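Local atomic coordinates of putative MAR1 (Leishmania donovani, PDB entry 1X9G), a protein that is of unknown function but belongs to the isochorismatase superfamily of alpha/beta proteins and is a putative ribonuclease. Residues S10-H15 against L173-K178; G19-L24 against N109-G114; R92-V97 against V125-D130; N132-L137 against N163-T168. One frame throughout, in Å; residues are numbered along the deposited sequence.

Contact 1 (S10-H15 against L173-K178)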
loop_
_atom_site.group_PDB
_atom_site.type_symbol
_atom_site.label_atom_id
_atom_site.label_comp_id
_atom_site.label_asym_id
_atom_site.label_seq_id
_atom_site.Cartn_x
_atom_site.Cartn_y
_atom_site.Cartn_z
ATOM N N SER A 10 -13.806 -5.415 14.855
ATOM C CA SER A 10 -13.480 -4.133 15.503
ATOM C C SER A 10 -12.356 -3.425 14.775
ATOM O O SER A 10 -11.486 -4.086 14.175
ATOM C CB SER A 10 -13.097 -4.339 16.961
ATOM O OG SER A 10 -14.268 -4.433 17.754
ATOM N N ARG A 11 -12.388 -2.091 14.799
ATOM C CA ARG A 11 -11.524 -1.363 13.906
ATOM C C ARG A 11 -10.491 -0.437 14.482
ATOM O O ARG A 11 -9.477 -0.255 13.820
ATOM C CB ARG A 11 -12.221 -0.770 12.677
ATOM C CG ARG A 11 -11.539 -1.245 11.397
ATOM C CD ARG A 11 -12.237 -0.883 10.110
ATOM N NE ARG A 11 -13.634 -1.255 10.187
ATOM C CZ ARG A 11 -14.262 -2.062 9.343
ATOM N NH1 ARG A 11 -13.629 -2.550 8.297
ATOM N NH2 ARG A 11 -15.540 -2.362 9.562
ATOM N N LEU A 12 -10.648 0.122 15.670
ATOM C CA LEU A 12 -9.501 0.860 16.253
ATOM C C LEU A 12 -9.265 0.431 17.710
ATOM O O LEU A 12 -9.835 -0.568 18.134
ATOM C CB LEU A 12 -9.733 2.372 16.151
ATOM C CG LEU A 12 -9.874 3.020 14.777
ATOM C CD1 LEU A 12 -10.565 4.337 14.862
ATOM C CD2 LEU A 12 -8.501 3.218 14.154
ATOM N N MET A 13 -8.423 1.139 18.463
ATOM C CA MET A 13 -8.369 0.920 19.930
ATOM C C MET A 13 -9.752 1.183 20.583
ATOM O O MET A 13 -10.441 2.156 20.232
ATOM C CB MET A 13 -7.307 1.797 20.603
ATOM C CG MET A 13 -5.896 1.417 20.194
ATOM S SD MET A 13 -4.637 1.746 21.385
ATOM C CE MET A 13 -4.811 0.303 22.451
ATOM N N PRO A 14 -10.193 0.284 21.478
ATOM C CA PRO A 14 -11.445 0.539 22.196
ATOM C C PRO A 14 -11.154 1.522 23.323
ATOM O O PRO A 14 -9.963 1.718 23.638
ATOM C CB PRO A 14 -11.826 -0.844 22.751
ATOM C CG PRO A 14 -10.555 -1.604 22.843
ATOM C CD PRO A 14 -9.562 -0.994 21.869
ATOM N N HIS A 15 -12.207 2.134 23.899
ATOM C CA HIS A 15 -12.097 2.972 25.106
ATOM C C HIS A 15 -11.193 2.296 26.145
ATOM O O HIS A 15 -11.290 1.096 26.357
ATOM C CB HIS A 15 -13.476 3.355 25.719
ATOM C CG HIS A 15 -13.342 4.314 26.863
ATOM N ND1 HIS A 15 -13.370 3.907 28.185
ATOM C CD2 HIS A 15 -13.039 5.639 26.887
ATOM C CE1 HIS A 15 -13.118 4.940 28.973
ATOM N NE2 HIS A 15 -12.907 6.002 28.213
ATOM N N LEU A 173 -3.608 7.904 21.587
ATOM C CA LEU A 173 -4.156 8.494 22.823
ATOM C C LEU A 173 -5.637 8.861 22.675
ATOM O O LEU A 173 -6.441 8.489 23.497
ATOM C CB LEU A 173 -3.375 9.709 23.340
ATOM C CG LEU A 173 -1.895 9.656 23.731
ATOM C CD1 LEU A 173 -1.612 10.597 24.898
ATOM C CD2 LEU A 173 -1.310 8.239 24.009
ATOM N N LEU A 174 -5.979 9.528 21.583
ATOM C CA LEU A 174 -7.333 9.885 21.208
ATOM C C LEU A 174 -8.299 8.734 20.975
ATOM O O LEU A 174 -9.521 8.924 20.996
ATOM C CB LEU A 174 -7.251 10.711 19.923
ATOM C CG LEU A 174 -6.569 12.072 20.090
ATOM C CD1 LEU A 174 -6.769 12.963 18.864
ATOM C CD2 LEU A 174 -7.073 12.816 21.372
ATOM N N GLN A 175 -7.770 7.558 20.670
ATOM C CA GLN A 175 -8.614 6.435 20.325
ATOM C C GLN A 175 -9.053 5.768 21.618
ATOM O O GLN A 175 -10.152 5.224 21.705
ATOM C CB GLN A 175 -7.861 5.439 19.446
ATOM C CG GLN A 175 -7.768 5.780 17.924
ATOM C CD GLN A 175 -6.790 4.840 17.221
ATOM O OE1 GLN A 175 -6.859 3.641 17.410
ATOM N NE2 GLN A 175 -5.838 5.385 16.476
ATOM N N MET A 176 -8.185 5.800 22.615
ATOM C CA MET A 176 -8.490 5.263 23.911
ATOM C C MET A 176 -9.426 6.161 24.790
ATOM O O MET A 176 -10.106 5.634 25.661
ATOM C CB MET A 176 -7.179 4.962 24.646
ATOM C CG MET A 176 -6.422 3.735 24.135
ATOM S SD MET A 176 -4.706 3.588 24.769
ATOM C CE MET A 176 -4.947 2.342 26.057
ATOM N N THR A 177 -9.445 7.483 24.579
ATOM C CA THR A 177 -10.351 8.391 25.319
ATOM C C THR A 177 -11.466 8.907 24.458
ATOM O O THR A 177 -11.429 10.066 24.085
ATOM C CB THR A 177 -9.651 9.705 25.800
ATOM O OG1 THR A 177 -8.475 9.967 25.036
ATOM C CG2 THR A 177 -9.291 9.636 27.285
ATOM N N LYS A 178 -12.468 8.118 24.120
ATOM C CA LYS A 178 -13.197 8.442 22.896
ATOM C C LYS A 178 -13.929 9.824 22.814
ATOM O O LYS A 178 -14.587 10.132 21.810
ATOM C CB LYS A 178 -14.084 7.260 22.531
ATOM C CG LYS A 178 -13.307 5.957 22.169
ATOM C CD LYS A 178 -13.894 5.313 20.865
ATOM C CE LYS A 178 -13.213 4.008 20.455
ATOM N NZ LYS A 178 -11.753 4.171 20.038
#
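Met13 N donates to Gln175 OE1 over 3.1 Å, with an N-H...O angle of 165° and the donor in the plane of the amide. The glutamine side chain runs extended beyond CG and crosses the side chains of Leu12 and Met13 at about a right angle, with OE1 3.4 Å from Leu12 CB. Glutamine suits the place because its amide can accept and donate at once: NE2 is bonded to Ser171 OG, which should help fix the amide's orientation. Beyond this bond, Met13 SD packs 3.8 Å from Met176 CG, two flexible thioethers fitting together obliquely. Near the helix end, where a positive charge is probably favoured by the helix dipole, Lys178 NZ sits between Met13 O and Gln175 O and is modelled as hydrogen-bonded to both, but at 2.4 and 2.5 Å its exact place is doubtful. His15 has CG anti to its backbone N (chi1 -174°), and its CD2 lies 3.2 Å from Met176 O, with Lys178 N at the ring edge. Ser17 OG and Asp182 OD1 bind its two ring nitrogens. The N-terminal segment thus lies against the end of helix 169-176, with Met13 and Met176 on Thr21 of strand 21-26, Leu173 facing helices 39-55 and 185-191, and Leu174 O bonded to Gln123 of a second subunit.

Contact 2 (G19-L24 against N109-G114)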
loop_
_atom_site.group_PDB
_atom_site.type_symbol
_atom_site.label_atom_id
_atom_site.label_comp_id
_atom_site.label_asym_id
_atom_site.label_seq_id
_atom_site.Cartn_x
_atom_site.Cartn_y
_atom_site.Cartn_z
ATOM N N GLY A 19 -11.396 -3.811 28.761
ATOM C CA GLY A 19 -10.288 -4.778 28.753
ATOM C C GLY A 19 -8.980 -4.251 29.311
ATOM O O GLY A 19 -8.988 -3.374 30.174
ATOM N N LYS A 20 -7.865 -4.817 28.850
ATOM C CA LYS A 20 -6.523 -4.410 29.269
ATOM C C LYS A 20 -5.633 -4.204 28.049
ATOM O O LYS A 20 -5.796 -4.871 27.031
ATOM C CB LYS A 20 -5.848 -5.457 30.182
ATOM C CG LYS A 20 -6.664 -5.953 31.365
ATOM C CD LYS A 20 -5.774 -6.609 32.419
ATOM C CE LYS A 20 -6.377 -6.524 33.866
ATOM N NZ LYS A 20 -5.738 -5.466 34.757
ATOM N N THR A 21 -4.671 -3.298 28.188
ATOM C CA THR A 21 -3.695 -2.962 27.172
ATOM C C THR A 21 -2.301 -2.994 27.773
ATOM O O THR A 21 -2.055 -2.342 28.784
ATOM C CB THR A 21 -3.903 -1.514 26.688
ATOM O OG1 THR A 21 -5.144 -1.415 25.982
ATOM C CG2 THR A 21 -2.722 -1.067 25.779
ATOM N N ALA A 22 -1.384 -3.733 27.155
ATOM C CA ALA A 22 0.041 -3.614 27.504
ATOM C C ALA A 22 0.739 -2.619 26.580
ATOM O O ALA A 22 0.620 -2.699 25.336
ATOM C CB ALA A 22 0.773 -4.993 27.496
ATOM N N PHE A 23 1.413 -1.656 27.206
ATOM C CA PHE A 23 2.448 -0.879 26.570
ATOM C C PHE A 23 3.758 -1.663 26.624
ATOM O O PHE A 23 4.211 -2.096 27.680
ATOM C CB PHE A 23 2.571 0.502 27.213
ATOM C CG PHE A 23 1.266 1.288 27.223
ATOM C CD1 PHE A 23 0.779 1.836 28.396
ATOM C CD2 PHE A 23 0.529 1.476 26.047
ATOM C CE1 PHE A 23 -0.438 2.570 28.413
ATOM C CE2 PHE A 23 -0.679 2.203 26.053
ATOM C CZ PHE A 23 -1.165 2.753 27.254
ATOM N N LEU A 24 4.342 -1.882 25.453
ATOM C CA LEU A 24 5.520 -2.718 25.331
ATOM C C LEU A 24 6.642 -1.893 24.764
ATOM O O LEU A 24 6.590 -1.500 23.596
ATOM C CB LEU A 24 5.203 -3.896 24.434
ATOM C CG LEU A 24 6.226 -4.991 24.314
ATOM C CD1 LEU A 24 6.934 -5.199 25.668
ATOM C CD2 LEU A 24 5.557 -6.294 23.759
ATOM N N ASN A 109 -4.987 -6.056 24.167
ATOM C CA ASN A 109 -4.343 -5.160 23.217
ATOM C C ASN A 109 -2.897 -4.883 23.577
ATOM O O ASN A 109 -2.590 -4.670 24.733
ATOM C CB ASN A 109 -5.060 -3.819 23.183
ATOM C CG ASN A 109 -6.546 -3.963 23.209
ATOM O OD1 ASN A 109 -7.146 -3.896 24.264
ATOM N ND2 ASN A 109 -7.151 -4.185 22.058
ATOM N N ALA A 110 -2.022 -4.852 22.590
ATOM C CA ALA A 110 -0.652 -4.480 22.806
ATOM C C ALA A 110 -0.330 -3.306 21.918
ATOM O O ALA A 110 -0.598 -3.340 20.724
ATOM C CB ALA A 110 0.259 -5.636 22.504
ATOM N N VAL A 111 0.225 -2.269 22.522
ATOM C CA VAL A 111 0.748 -1.097 21.871
ATOM C C VAL A 111 2.266 -1.270 21.907
ATOM O O VAL A 111 2.899 -1.241 22.987
ATOM C CB VAL A 111 0.345 0.166 22.656
ATOM C CG1 VAL A 111 1.009 1.433 22.100
ATOM C CG2 VAL A 111 -1.172 0.307 22.770
ATOM N N VAL A 112 2.865 -1.453 20.729
ATOM C CA VAL A 112 4.251 -1.888 20.609
ATOM C C VAL A 112 5.082 -0.774 20.026
ATOM O O VAL A 112 4.703 -0.184 19.038
ATOM C CB VAL A 112 4.353 -3.155 19.768
ATOM C CG1 VAL A 112 5.786 -3.623 19.671
ATOM C CG2 VAL A 112 3.559 -4.246 20.394
ATOM N N PHE A 113 6.187 -0.427 20.667
ATOM C CA PHE A 113 6.961 0.699 20.194
ATOM C C PHE A 113 8.419 0.441 20.507
ATOM O O PHE A 113 8.679 -0.376 21.333
ATOM C CB PHE A 113 6.441 2.001 20.811
ATOM C CG PHE A 113 6.292 1.955 22.281
ATOM C CD1 PHE A 113 7.285 2.502 23.115
ATOM C CD2 PHE A 113 5.158 1.403 22.865
ATOM C CE1 PHE A 113 7.167 2.444 24.520
ATOM C CE2 PHE A 113 5.023 1.359 24.264
ATOM C CZ PHE A 113 6.045 1.877 25.086
ATOM N N GLY A 114 9.340 1.116 19.826
ATOM C CA GLY A 114 10.774 0.879 19.944
ATOM C C GLY A 114 11.541 0.519 18.663
ATOM O O GLY A 114 11.148 0.883 17.568
#
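The ring of Phe113 has Leu24 O over one face, 3.2 Å above its plane and offset toward the rim, while Phe23 CB sits in plane at its edge, 3.9 Å from CE2. Phe113 CG stands between the backbone N and the carbonyl carbon (chi1 50°), the crowded position, and the ring lies beside Leu24. The Phe23 ring meets Val111 at its edge, CD2 lying 3.6 Å from Val111 CB, with the two side chains side by side and pointing the same way. Further along this face, Thr21 CG2 touches Val111 CG2 at 3.7 Å; beta-branched residues suit extended strands. Ala22, Leu24, Ala110 and Val112 occupy the other face, where Ala110 is small enough for Leu128 of helix 117-130 to come near and Ala22 touches Leu104. Helix 39-55 covers Phe23 through Leu49 and Leu52. Five backbone bonds join the parallel strands, among them Ala22 N to Asn109 O and Val111 N to Ala22 O, the latter 2.9 Å with an angle of 168° at the hydrogen. Leu24 O also accepts from Phe113 N, at 3.1 Å. The chemistry is therefore divided: backbone amides and carbonyls satisfy one another in a buried sheet, so the side chains on its faces can be largely apolar.

Contact 3 (R92-V97 against V125-D130)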
loop_
_atom_site.group_PDB
_atom_site.type_symbol
_atom_site.label_atom_id
_atom_site.label_comp_id
_atom_site.label_asym_id
_atom_site.label_seq_id
_atom_site.Cartn_x
_atom_site.Cartn_y
_atom_site.Cartn_z
ATOM N N ARG A 92 16.195 -13.778 22.818
ATOM C CA ARG A 92 15.189 -13.929 21.782
ATOM C C ARG A 92 14.973 -12.584 21.059
ATOM O O ARG A 92 14.900 -11.531 21.725
ATOM C CB ARG A 92 13.910 -14.467 22.409
ATOM C CG ARG A 92 12.705 -14.543 21.507
ATOM C CD ARG A 92 11.951 -15.819 21.771
ATOM N NE ARG A 92 12.364 -16.826 20.791
ATOM C CZ ARG A 92 11.549 -17.453 19.945
ATOM N NH1 ARG A 92 10.241 -17.196 19.945
ATOM N NH2 ARG A 92 12.047 -18.357 19.104
ATOM N N PHE A 93 14.934 -12.600 19.713
ATOM C CA PHE A 93 14.753 -11.336 18.963
ATOM C C PHE A 93 13.365 -10.786 19.240
ATOM O O PHE A 93 13.207 -9.598 19.518
ATOM C CB PHE A 93 15.058 -11.448 17.467
ATOM C CG PHE A 93 16.470 -11.810 17.172
ATOM C CD1 PHE A 93 16.772 -12.815 16.252
ATOM C CD2 PHE A 93 17.523 -11.177 17.857
ATOM C CE1 PHE A 93 18.119 -13.174 15.990
ATOM C CE2 PHE A 93 18.873 -11.539 17.623
ATOM C CZ PHE A 93 19.164 -12.541 16.668
ATOM N N SER A 94 12.379 -11.670 19.238
ATOM C CA SER A 94 11.053 -11.328 19.713
ATOM C C SER A 94 10.895 -11.187 21.224
ATOM O O SER A 94 11.357 -12.058 21.985
ATOM C CB SER A 94 10.096 -12.406 19.299
ATOM O OG SER A 94 8.878 -12.143 19.933
ATOM N N CYS A 95 10.200 -10.118 21.633
ATOM C CA CYS A 95 9.713 -9.887 22.995
ATOM C C CYS A 95 8.854 -10.978 23.608
ATOM O O CYS A 95 8.750 -11.045 24.825
ATOM C CB CYS A 95 8.906 -8.595 23.089
ATOM S SG CYS A 95 9.868 -7.091 22.839
ATOM N N VAL A 96 8.248 -11.845 22.812
ATOM C CA VAL A 96 7.430 -12.915 23.397
ATOM C C VAL A 96 8.306 -14.037 23.991
ATOM O O VAL A 96 8.612 -15.051 23.343
ATOM C CB VAL A 96 6.349 -13.428 22.421
ATOM C CG1 VAL A 96 5.374 -14.366 23.130
ATOM C CG2 VAL A 96 5.598 -12.223 21.786
ATOM N N VAL A 97 8.745 -13.795 25.230
ATOM C CA VAL A 97 9.463 -14.781 26.058
ATOM C C VAL A 97 8.536 -15.176 27.200
ATOM O O VAL A 97 7.551 -14.454 27.454
ATOM C CB VAL A 97 10.810 -14.233 26.588
ATOM C CG1 VAL A 97 11.822 -14.112 25.435
ATOM C CG2 VAL A 97 10.641 -12.916 27.338
ATOM N N VAL A 125 5.642 -8.539 16.900
ATOM C CA VAL A 125 4.254 -8.449 16.457
ATOM C C VAL A 125 3.712 -9.710 15.804
ATOM O O VAL A 125 2.579 -10.047 16.054
ATOM C CB VAL A 125 3.824 -7.089 15.706
ATOM C CG1 VAL A 125 4.847 -6.012 15.811
ATOM C CG2 VAL A 125 3.437 -7.295 14.296
ATOM N N ALA A 126 4.487 -10.434 14.993
ATOM C CA ALA A 126 3.966 -11.700 14.440
ATOM C C ALA A 126 3.587 -12.676 15.576
ATOM O O ALA A 126 2.560 -13.342 15.491
ATOM C CB ALA A 126 4.933 -12.337 13.421
ATOM N N ASP A 127 4.394 -12.726 16.647
ATOM C CA ASP A 127 4.098 -13.578 17.846
ATOM C C ASP A 127 2.831 -13.134 18.607
ATOM O O ASP A 127 1.947 -13.942 18.884
ATOM C CB ASP A 127 5.287 -13.660 18.818
ATOM C CG ASP A 127 6.498 -14.464 18.271
ATOM O OD1 ASP A 127 7.612 -14.158 18.736
ATOM O OD2 ASP A 127 6.370 -15.395 17.423
ATOM N N LEU A 128 2.744 -11.848 18.922
ATOM C CA LEU A 128 1.506 -11.270 19.421
ATOM C C LEU A 128 0.291 -11.652 18.584
ATOM O O LEU A 128 -0.741 -12.043 19.136
ATOM C CB LEU A 128 1.635 -9.762 19.480
ATOM C CG LEU A 128 2.132 -9.077 20.764
ATOM C CD1 LEU A 128 2.475 -10.081 21.911
ATOM C CD2 LEU A 128 3.261 -8.032 20.486
ATOM N N LEU A 129 0.402 -11.568 17.245
ATOM C CA LEU A 129 -0.745 -11.889 16.412
ATOM C C LEU A 129 -1.140 -13.329 16.577
ATOM O O LEU A 129 -2.315 -13.623 16.707
ATOM C CB LEU A 129 -0.559 -11.519 14.916
ATOM C CG LEU A 129 -0.606 -10.016 14.603
ATOM C CD1 LEU A 129 -0.250 -9.716 13.157
ATOM C CD2 LEU A 129 -1.883 -9.288 15.051
ATOM N N ASP A 130 -0.158 -14.220 16.569
ATOM C CA ASP A 130 -0.372 -15.630 16.893
ATOM C C ASP A 130 -0.993 -15.908 18.267
ATOM O O ASP A 130 -1.643 -16.934 18.443
ATOM C CB ASP A 130 0.912 -16.417 16.697
ATOM C CG ASP A 130 1.134 -16.741 15.238
ATOM O OD1 ASP A 130 1.686 -15.898 14.472
ATOM O OD2 ASP A 130 0.671 -17.832 14.825
#
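Asp127 of helix 117-130 reaches across to Ser94 and Val96, in a loop shaped by an ST turn and, less surely, by an inverse gamma turn centred on Val96. Its CB is packed tightly on the valine, 3.3 Å from Val96 CG2. CG is anti to the carbonyl carbon (chi1 -69°), and the carboxylate beyond it extends toward the serine. At the tip, OD1 accepts a hydrogen bond of 2.7 Å from Ser94 OG, using the anti lone pair, the one away from OD2. Arg92 approaches the same oxygen tip to tip, although the placing of its chain is doubtful in detail. Arg92 NH1 stays 4.2 Å from Asp127 OD1, which lies well out of the guanidinium plane; any attraction is probably one of opposite charges alone, beyond salt-bridge range.

Serine is apt because its hydroxyl serves both ways. With OG anti to the backbone N (chi1 172°), it gives its proton to Asp127 while accepting from Val96 N over 3.0 Å, which closes the ST turn. An aspartate on the helix thereby grips a loop that leads from strand 86-90 to helix 98-102, with Val97 at that helix's N-cap. A second tie from the same helix is the bond of Thr124 OG1 with Cys95 N. Another subunit lies close, Leu174 of that chain packing on Phe93 and its Lys178 on Arg92. The apolar end of the contact is carried by one methyl, Val96 CG2, which besides Asp127 meets Leu128 CD1 at 3.8 Å.

Contact 4 (N132-L137 against N163-T168); sequences NKRVFL and NCEITT
Val135 N donates to Asn163 O over 2.7 Å, nearly along the C=O axis, and opens a set of four backbone bonds between the parallel strands. Val135 O then accepts from Glu165 N at 2.8 Å, Glu165 O from Leu137 N, and Leu137 O from Thr167 N. On the face of Phe136 and Glu165, the glutamate and Arg134 side chains lie side by side, pointing the same way. Arg134 NH2 is 3.8 Å from Glu165 OE1, a long salt bridge whose oxygen is placed with less certainty; the same NH2 is hydrogen-bonded to Leu12 O. Glu165 has CG beside the backbone N (chi1 -51°), and its chain then runs extended. Its OE2 lies near the plane of the Phe136 ring at the edge, 3.5 Å from CE2, where the ring hydrogens probably favour a negative oxygen; ring and carboxylate planes stand 77° apart. Phe136 CZ in turn lies 3.6 Å above the plane of the Arg134 guanidinium, offset toward its rim. The opposite face is apolar: Leu137 CD1 touches Cys164 SG at 3.6 Å and Ile166 CG1 at 3.9 Å. Val135 and Leu137, both branched and apolar, suit a strand covered by helix 117-130, whose Val125 packs on both. With helix 147-158 linking them, the two strands form a beta-alpha-beta crossover at one border of the Rossmann-like sheet.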
loop_
_atom_site.group_PDB
_atom_site.type_symbol
_atom_site.label_atom_id
_atom_site.label_comp_id
_atom_site.label_asym_id
_atom_site.label_seq_id
_atom_site.Cartn_x
_atom_site.Cartn_y
_atom_site.Cartn_z
ATOM N N ASN A 132 -3.420 -14.096 19.414
ATOM C CA ASN A 132 -4.714 -13.409 19.287
ATOM C C ASN A 132 -4.843 -12.067 19.990
ATOM O O ASN A 132 -5.953 -11.664 20.314
ATOM C CB ASN A 132 -5.907 -14.282 19.698
ATOM C CG ASN A 132 -5.934 -15.620 18.995
ATOM O OD1 ASN A 132 -5.818 -15.729 17.766
ATOM N ND2 ASN A 132 -6.116 -16.659 19.785
ATOM N N LYS A 133 -3.753 -11.347 20.217
ATOM C CA LYS A 133 -3.916 -9.990 20.742
ATOM C C LYS A 133 -4.108 -8.999 19.585
ATOM O O LYS A 133 -3.663 -9.285 18.462
ATOM C CB LYS A 133 -2.748 -9.607 21.646
ATOM C CG LYS A 133 -2.928 -10.145 23.063
ATOM C CD LYS A 133 -2.436 -11.603 23.207
ATOM C CE LYS A 133 -2.155 -11.946 24.662
ATOM N NZ LYS A 133 -3.378 -12.386 25.388
ATOM N N ARG A 134 -4.807 -7.879 19.813
ATOM C CA ARG A 134 -4.793 -6.847 18.779
ATOM C C ARG A 134 -3.517 -6.046 18.972
ATOM O O ARG A 134 -3.187 -5.651 20.108
ATOM C CB ARG A 134 -6.007 -5.918 18.782
ATOM C CG ARG A 134 -7.285 -6.501 19.324
ATOM C CD ARG A 134 -8.505 -6.349 18.447
ATOM N NE ARG A 134 -8.521 -5.195 17.539
ATOM C CZ ARG A 134 -9.287 -4.111 17.689
ATOM N NH1 ARG A 134 -10.085 -3.983 18.757
ATOM N NH2 ARG A 134 -9.231 -3.137 16.786
ATOM N N VAL A 135 -2.779 -5.811 17.884
ATOM C CA VAL A 135 -1.614 -4.971 18.007
ATOM C C VAL A 135 -1.700 -3.590 17.332
ATOM O O VAL A 135 -2.245 -3.449 16.235
ATOM C CB VAL A 135 -0.237 -5.764 17.915
ATOM C CG1 VAL A 135 -0.405 -7.219 17.633
ATOM C CG2 VAL A 135 0.780 -5.074 17.054
ATOM N N PHE A 136 -1.223 -2.574 18.056
ATOM C CA PHE A 136 -1.292 -1.171 17.659
ATOM C C PHE A 136 0.054 -0.559 17.800
ATOM O O PHE A 136 0.713 -0.744 18.826
ATOM C CB PHE A 136 -2.280 -0.396 18.531
ATOM C CG PHE A 136 -3.638 -1.004 18.561
ATOM C CD1 PHE A 136 -3.926 -2.033 19.461
ATOM C CD2 PHE A 136 -4.632 -0.569 17.671
ATOM C CE1 PHE A 136 -5.210 -2.610 19.478
ATOM C CE2 PHE A 136 -5.892 -1.139 17.655
ATOM C CZ PHE A 136 -6.190 -2.152 18.576
ATOM N N LEU A 137 0.485 0.163 16.769
ATOM C CA LEU A 137 1.878 0.547 16.681
ATOM C C LEU A 137 1.954 2.019 16.350
ATOM O O LEU A 137 1.440 2.435 15.354
ATOM C CB LEU A 137 2.590 -0.313 15.590
ATOM C CG LEU A 137 2.661 -1.830 15.842
ATOM C CD1 LEU A 137 2.206 -2.587 14.679
ATOM C CD2 LEU A 137 4.091 -2.243 16.230
ATOM N N ASN A 163 -6.125 -7.325 12.771
ATOM C CA ASN A 163 -5.652 -7.276 14.119
ATOM C C ASN A 163 -4.311 -6.556 14.319
ATOM O O ASN A 163 -3.838 -6.488 15.447
ATOM C CB ASN A 163 -5.701 -8.667 14.729
ATOM C CG ASN A 163 -7.123 -9.177 14.836
ATOM O OD1 ASN A 163 -7.447 -10.240 14.326
ATOM N ND2 ASN A 163 -8.007 -8.367 15.445
ATOM N N CYS A 164 -3.764 -5.944 13.262
ATOM C CA CYS A 164 -2.583 -5.101 13.402
ATOM C C CYS A 164 -2.852 -3.714 12.816
ATOM O O CYS A 164 -3.391 -3.602 11.748
ATOM C CB CYS A 164 -1.395 -5.765 12.709
ATOM S SG CYS A 164 0.153 -4.945 12.971
ATOM N N GLU A 165 -2.510 -2.646 13.534
ATOM C CA GLU A 165 -2.763 -1.285 13.023
ATOM C C GLU A 165 -1.666 -0.327 13.318
ATOM O O GLU A 165 -1.271 -0.190 14.476
ATOM C CB GLU A 165 -4.052 -0.689 13.573
ATOM C CG GLU A 165 -5.286 -1.586 13.425
ATOM C CD GLU A 165 -6.577 -0.892 13.916
ATOM O OE1 GLU A 165 -7.649 -1.486 13.695
ATOM O OE2 GLU A 165 -6.508 0.214 14.531
ATOM N N ILE A 166 -1.189 0.348 12.283
ATOM C CA ILE A 166 -0.116 1.305 12.418
ATOM C C ILE A 166 -0.706 2.689 12.328
ATOM O O ILE A 166 -1.316 3.053 11.311
ATOM C CB ILE A 166 1.003 1.078 11.351
ATOM C CG1 ILE A 166 1.577 -0.339 11.497
ATOM C CG2 ILE A 166 2.187 2.088 11.504
ATOM C CD1 ILE A 166 2.462 -0.688 10.391
ATOM N N THR A 167 -0.573 3.459 13.400
ATOM C CA THR A 167 -1.008 4.865 13.352
ATOM C C THR A 167 0.128 5.682 13.964
ATOM O O THR A 167 1.266 5.557 13.538
ATOM C CB THR A 167 -2.379 5.110 14.060
ATOM O OG1 THR A 167 -2.384 4.433 15.336
ATOM C CG2 THR A 167 -3.598 4.614 13.192
ATOM N N THR A 168 -0.181 6.490 14.976
ATOM C CA THR A 168 0.802 7.275 15.681
ATOM C C THR A 168 0.315 7.402 17.086
ATOM O O THR A 168 -0.829 7.072 17.382
ATOM C CB THR A 168 1.030 8.706 15.073
ATOM O OG1 THR A 168 -0.217 9.393 14.962
ATOM C CG2 THR A 168 1.670 8.662 13.694
#

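How the contacts relate
Contacts 2 and 4 belong to one parallel sheet in which 21-26, 109-115, 134-143 and 164-167 are successive neighbours, their centres 9 Å apart. Strands 109-115 and 134-143 join them, with Ala110 O 2.8 Å from Phe136 N in a probable hydrogen bond. Contact 1 borders both: Met13 CE lies 3.7 Å from Val111 CG2, and Met13 CG lies 3.5 Å from Phe136 CD2. The helix of contact 3 lies on the other face, where Leu128 CD2 meets Val112 CG2 at 3.8 Å and Leu128 CB meets Val135. Contacts 1 and 3 have centres 23 Å apart within one chain, yet across the subunit interface their residues meet, Lys178 of one chain against Arg92 of another.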